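Local coordinates for protein thiol-activated cytolysin (Desulfobulbus propionicus, PDB 6NAL) that probably acts as a cholesterol-dependent cytolysin, a toxin whose monomers assemble on a target membrane and insert beta-hairpins to form a pore, at residues F59-T71 against N329-L341. Numbering follows the deposited sequence.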
loop_
_atom_site.group_PDB
_atom_site.type_symbol
_atom_site.label_atom_id
_atom_site.label_comp_id
_atom_site.label_asym_id
_atom_site.label_seq_id
_atom_site.Cartn_x
_atom_site.Cartn_y
_atom_site.Cartn_z
ATOM N N PHE A 59 12.562 6.542 -26.454
ATOM C CA PHE A 59 11.522 6.210 -27.424
ATOM C C PHE A 59 12.170 5.536 -28.627
ATOM O O PHE A 59 12.993 6.149 -29.336
ATOM C CB PHE A 59 10.745 7.455 -27.846
ATOM C CG PHE A 59 9.545 7.179 -28.721
ATOM C CD1 PHE A 59 8.706 6.097 -28.486
ATOM C CD2 PHE A 59 9.249 8.027 -29.787
ATOM C CE1 PHE A 59 7.585 5.851 -29.310
ATOM C CE2 PHE A 59 8.138 7.804 -30.609
ATOM C CZ PHE A 59 7.298 6.719 -30.365
ATOM N N ASP A 60 11.784 4.283 -28.846
ATOM C CA ASP A 60 12.175 3.505 -30.025
ATOM C C ASP A 60 11.270 3.823 -31.212
ATOM O O ASP A 60 10.034 3.796 -31.095
ATOM C CB ASP A 60 12.067 2.005 -29.735
ATOM C CG ASP A 60 13.400 1.330 -29.616
ATOM O OD1 ASP A 60 14.426 2.006 -29.864
ATOM O OD2 ASP A 60 13.414 0.113 -29.272
ATOM N N ILE A 61 11.871 4.110 -32.363
ATOM C CA ILE A 61 11.108 4.543 -33.531
ATOM C C ILE A 61 10.861 3.329 -34.414
ATOM O O ILE A 61 11.803 2.776 -34.984
ATOM C CB ILE A 61 11.829 5.640 -34.314
ATOM C CG1 ILE A 61 12.399 6.729 -33.405
ATOM C CG2 ILE A 61 10.900 6.191 -35.348
ATOM C CD1 ILE A 61 11.400 7.529 -32.720
ATOM N N ALA A 62 9.606 2.898 -34.512
ATOM C CA ALA A 62 9.222 1.838 -35.429
ATOM C C ALA A 62 9.255 2.317 -36.875
ATOM O O ALA A 62 8.987 3.478 -37.185
ATOM C CB ALA A 62 7.819 1.328 -35.126
ATOM N N VAL A 63 9.597 1.398 -37.766
ATOM C CA VAL A 63 9.392 1.623 -39.190
ATOM C C VAL A 63 7.907 1.524 -39.500
ATOM O O VAL A 63 7.340 0.438 -39.422
ATOM C CB VAL A 63 10.140 0.587 -40.038
ATOM C CG1 VAL A 63 9.708 0.700 -41.499
ATOM C CG2 VAL A 63 11.638 0.738 -39.973
ATOM N N PRO A 64 7.244 2.585 -39.906
ATOM C CA PRO A 64 5.820 2.444 -40.222
ATOM C C PRO A 64 5.595 1.606 -41.473
ATOM O O PRO A 64 6.362 1.659 -42.437
ATOM C CB PRO A 64 5.336 3.889 -40.414
ATOM C CG PRO A 64 6.432 4.761 -39.874
ATOM C CD PRO A 64 7.725 3.965 -40.027
ATOM N N SER A 65 4.521 0.824 -41.431
ATOM C CA SER A 65 4.099 0.001 -42.561
ATOM C C SER A 65 4.015 0.792 -43.867
ATOM O O SER A 65 4.299 0.268 -44.948
ATOM C CB SER A 65 2.724 -0.584 -42.249
ATOM O OG SER A 65 1.753 0.477 -42.257
ATOM N N ALA A 66 3.586 2.036 -43.795
ATOM C CA ALA A 66 3.284 2.795 -45.000
ATOM C C ALA A 66 4.437 3.670 -45.421
ATOM O O ALA A 66 4.345 4.328 -46.457
ATOM C CB ALA A 66 2.034 3.668 -44.802
ATOM N N TYR A 67 5.521 3.686 -44.648
ATOM C CA TYR A 67 6.702 4.454 -45.007
ATOM C C TYR A 67 7.977 3.617 -44.992
ATOM O O TYR A 67 9.048 4.151 -44.690
ATOM C CB TYR A 67 6.869 5.642 -44.068
ATOM C CG TYR A 67 5.740 6.631 -44.112
ATOM C CD1 TYR A 67 4.526 6.370 -43.483
ATOM C CD2 TYR A 67 5.892 7.847 -44.760
ATOM C CE1 TYR A 67 3.494 7.291 -43.520
ATOM C CE2 TYR A 67 4.866 8.772 -44.784
ATOM C CZ TYR A 67 3.679 8.472 -44.167
ATOM O OH TYR A 67 2.683 9.370 -44.216
ATOM N N GLU A 68 7.879 2.314 -45.299
ATOM C CA GLU A 68 9.075 1.482 -45.442
ATOM C C GLU A 68 9.993 2.020 -46.540
ATOM O O GLU A 68 11.220 1.996 -46.398
ATOM C CB GLU A 68 8.722 0.023 -45.776
ATOM C CG GLU A 68 7.668 -0.670 -44.894
ATOM C CD GLU A 68 7.765 -2.226 -44.933
ATOM O OE1 GLU A 68 8.437 -2.792 -45.862
ATOM O OE2 GLU A 68 7.161 -2.865 -44.021
ATOM N N ASP A 69 9.421 2.514 -47.640
ATOM C CA ASP A 69 10.217 3.019 -48.767
ATOM C C ASP A 69 10.837 4.384 -48.509
ATOM O O ASP A 69 11.560 4.871 -49.367
ATOM C CB ASP A 69 9.365 3.088 -50.017
ATOM C CG ASP A 69 8.263 4.169 -49.926
ATOM O OD1 ASP A 69 7.976 4.710 -48.810
ATOM O OD2 ASP A 69 7.682 4.466 -50.990
ATOM N N VAL A 70 10.662 4.953 -47.317
ATOM C CA VAL A 70 11.244 6.237 -46.935
ATOM C C VAL A 70 12.162 6.134 -45.724
ATOM O O VAL A 70 12.832 7.122 -45.373
ATOM C CB VAL A 70 10.116 7.257 -46.682
ATOM C CG1 VAL A 70 10.541 8.377 -45.814
ATOM C CG2 VAL A 70 9.609 7.739 -48.033
ATOM N N THR A 71 12.278 4.957 -45.121
ATOM C CA THR A 71 13.054 4.839 -43.903
ATOM C C THR A 71 14.060 3.727 -44.020
ATOM O O THR A 71 14.296 2.968 -43.071
ATOM C CB THR A 71 12.177 4.559 -42.692
ATOM O OG1 THR A 71 11.404 3.391 -42.954
ATOM C CG2 THR A 71 11.256 5.649 -42.409
ATOM N N ASN A 329 10.222 -15.702 -47.912
ATOM C CA ASN A 329 9.800 -15.469 -46.528
ATOM C C ASN A 329 10.779 -14.472 -45.904
ATOM O O ASN A 329 11.844 -14.853 -45.408
ATOM C CB ASN A 329 9.765 -16.769 -45.741
ATOM C CG ASN A 329 8.857 -16.685 -44.533
ATOM O OD1 ASN A 329 7.751 -16.125 -44.600
ATOM N ND2 ASN A 329 9.326 -17.211 -43.416
ATOM N N THR A 330 10.409 -13.205 -45.944
ATOM C CA THR A 330 11.267 -12.096 -45.591
ATOM C C THR A 330 11.233 -11.798 -44.089
ATOM O O THR A 330 10.431 -12.330 -43.320
ATOM C CB THR A 330 10.839 -10.839 -46.370
ATOM O OG1 THR A 330 9.406 -10.763 -46.425
ATOM C CG2 THR A 330 11.373 -10.855 -47.816
ATOM N N ALA A 331 12.128 -10.922 -43.679
ATOM C CA ALA A 331 12.018 -10.330 -42.370
ATOM C C ALA A 331 11.341 -8.962 -42.465
ATOM O O ALA A 331 11.365 -8.300 -43.506
ATOM C CB ALA A 331 13.380 -10.192 -41.717
ATOM N N ALA A 332 10.726 -8.543 -41.362
ATOM C CA ALA A 332 10.073 -7.236 -41.410
ATOM C C ALA A 332 10.988 -6.167 -40.840
ATOM O O ALA A 332 11.809 -6.460 -39.959
ATOM C CB ALA A 332 8.771 -7.257 -40.630
ATOM N N PRO A 333 10.944 -4.940 -41.362
ATOM C CA PRO A 333 11.644 -3.854 -40.680
ATOM C C PRO A 333 10.937 -3.564 -39.371
ATOM O O PRO A 333 9.707 -3.589 -39.295
ATOM C CB PRO A 333 11.544 -2.671 -41.659
ATOM C CG PRO A 333 10.454 -3.016 -42.614
ATOM C CD PRO A 333 10.465 -4.531 -42.702
ATOM N N LEU A 334 11.724 -3.303 -38.338
ATOM C CA LEU A 334 11.191 -3.162 -36.990
ATOM C C LEU A 334 11.477 -1.773 -36.470
ATOM O O LEU A 334 10.548 -1.008 -36.235
ATOM C CB LEU A 334 11.788 -4.194 -36.037
ATOM C CG LEU A 334 11.425 -5.621 -36.373
ATOM C CD1 LEU A 334 11.969 -6.626 -35.391
ATOM C CD2 LEU A 334 9.897 -5.761 -36.493
ATOM N N ASN A 335 12.742 -1.420 -36.330
ATOM C CA ASN A 335 13.085 -0.109 -35.811
ATOM C C ASN A 335 14.179 0.498 -36.673
ATOM O O ASN A 335 14.942 -0.217 -37.325
ATOM C CB ASN A 335 13.509 -0.211 -34.349
ATOM C CG ASN A 335 12.385 -0.734 -33.441
ATOM O OD1 ASN A 335 12.273 -1.946 -33.193
ATOM N ND2 ASN A 335 11.562 0.169 -32.946
ATOM N N TYR A 336 14.228 1.821 -36.694
ATOM C CA TYR A 336 15.265 2.538 -37.412
ATOM C C TYR A 336 15.757 3.642 -36.488
ATOM O O TYR A 336 15.066 4.077 -35.562
ATOM C CB TYR A 336 14.796 3.033 -38.837
ATOM C CG TYR A 336 13.841 4.188 -38.886
ATOM C CD1 TYR A 336 12.515 4.016 -38.568
ATOM C CD2 TYR A 336 14.268 5.458 -39.252
ATOM C CE1 TYR A 336 11.628 5.090 -38.539
ATOM C CE2 TYR A 336 13.376 6.533 -39.276
ATOM C CZ TYR A 336 12.063 6.334 -38.921
ATOM O OH TYR A 336 11.188 7.387 -38.933
ATOM N N TYR A 337 16.998 4.039 -36.734
ATOM C CA TYR A 337 17.739 5.005 -35.945
ATOM C C TYR A 337 18.258 6.069 -36.890
ATOM O O TYR A 337 18.811 5.748 -37.957
ATOM C CB TYR A 337 18.892 4.337 -35.190
ATOM C CG TYR A 337 18.346 3.230 -34.301
ATOM C CD1 TYR A 337 18.161 1.937 -34.805
ATOM C CD2 TYR A 337 17.945 3.489 -32.984
ATOM C CE1 TYR A 337 17.640 0.937 -34.025
ATOM C CE2 TYR A 337 17.415 2.482 -32.191
ATOM C CZ TYR A 337 17.266 1.204 -32.722
ATOM O OH TYR A 337 16.731 0.188 -31.956
ATOM N N THR A 338 18.001 7.325 -36.515
ATOM C CA THR A 338 18.372 8.498 -37.285
ATOM C C THR A 338 19.478 9.232 -36.555
ATOM O O THR A 338 19.514 9.273 -35.323
ATOM C CB THR A 338 17.217 9.509 -37.486
ATOM O OG1 THR A 338 16.507 9.746 -36.254
ATOM C CG2 THR A 338 16.276 8.991 -38.498
ATOM N N VAL A 339 20.316 9.873 -37.331
ATOM C CA VAL A 339 21.337 10.795 -36.879
ATOM C C VAL A 339 21.134 12.113 -37.651
ATOM O O VAL A 339 20.558 12.125 -38.745
ATOM C CB VAL A 339 22.685 10.071 -37.096
ATOM C CG1 VAL A 339 23.202 10.249 -38.534
ATOM C CG2 VAL A 339 23.681 10.425 -36.019
ATOM N N PHE A 340 21.485 13.243 -37.027
ATOM C CA PHE A 340 21.429 14.528 -37.716
ATOM C C PHE A 340 22.516 14.579 -38.793
ATOM O O PHE A 340 23.652 14.143 -38.577
ATOM C CB PHE A 340 21.584 15.692 -36.734
ATOM C CG PHE A 340 20.366 15.910 -35.880
ATOM C CD1 PHE A 340 19.246 16.564 -36.394
ATOM C CD2 PHE A 340 20.342 15.459 -34.573
ATOM C CE1 PHE A 340 18.096 16.760 -35.608
ATOM C CE2 PHE A 340 19.210 15.634 -33.773
ATOM C CZ PHE A 340 18.075 16.276 -34.282
ATOM N N LEU A 341 22.168 15.102 -39.976
ATOM C CA LEU A 341 23.121 15.018 -41.080
ATOM C C LEU A 341 24.279 15.979 -40.881
ATOM O O LEU A 341 25.426 15.639 -41.188
ATOM C CB LEU A 341 22.416 15.281 -42.403
ATOM C CG LEU A 341 23.310 15.328 -43.645
ATOM C CD1 LEU A 341 24.112 14.041 -43.853
ATOM C CD2 LEU A 341 22.458 15.661 -44.868
HETATM O O HOH W 1 14.601 3.774 -32.802
#
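Tyr336 and Val63 give their backbone NH groups to the loop 59-71 and the strand 332-340 respectively: Tyr336 N bonds to Ile61 O at 3.1 Å, and Val63 N reaches Leu334 O at 3.0 Å. Together they bridge Ala62 to Asn335. A weak third bond, from Asn335 ND2, also ends on Ile61 O; an amide suits this place because it can both accept and donate, OD1 taking a bond from Lys194 NZ while ND2 also donates to Gly164 O. A water between the two segments accepts from Ile61 N and donates to Tyr336 O, linking two backbone atoms that are not bonded to each other.

Strand 332-340 pairs antiparallel with strand 232-250 in the large sheet of the cytolysin fold; the loop that leaves strand 44-59 adds a single bridge to it.

Packing centres on the Tyr336 ring. With chi1 at 73°, CG lies between the backbone N and the carbonyl carbon, which brings the ring among Ile61, Val63 and Thr71. The methyl CG2 of Thr71 makes a CH-pi contact over one face, 3.9 Å from the centroid, while Thr71 OG1 bonds to Tyr67 O. Ile61 CG2 approaches Tyr336 CE1 at 3.5 Å. Polar Ala62 O meets the ring edge, near its plane, 3.4 Å from Tyr336 CE1. Branched Val63 serves two neighbours: CG2 touches Tyr336 CD1 at 3.7 Å, and both methyls pack on CB of Pro333, against whose CG lies Glu68 OE2 (3.6 Å).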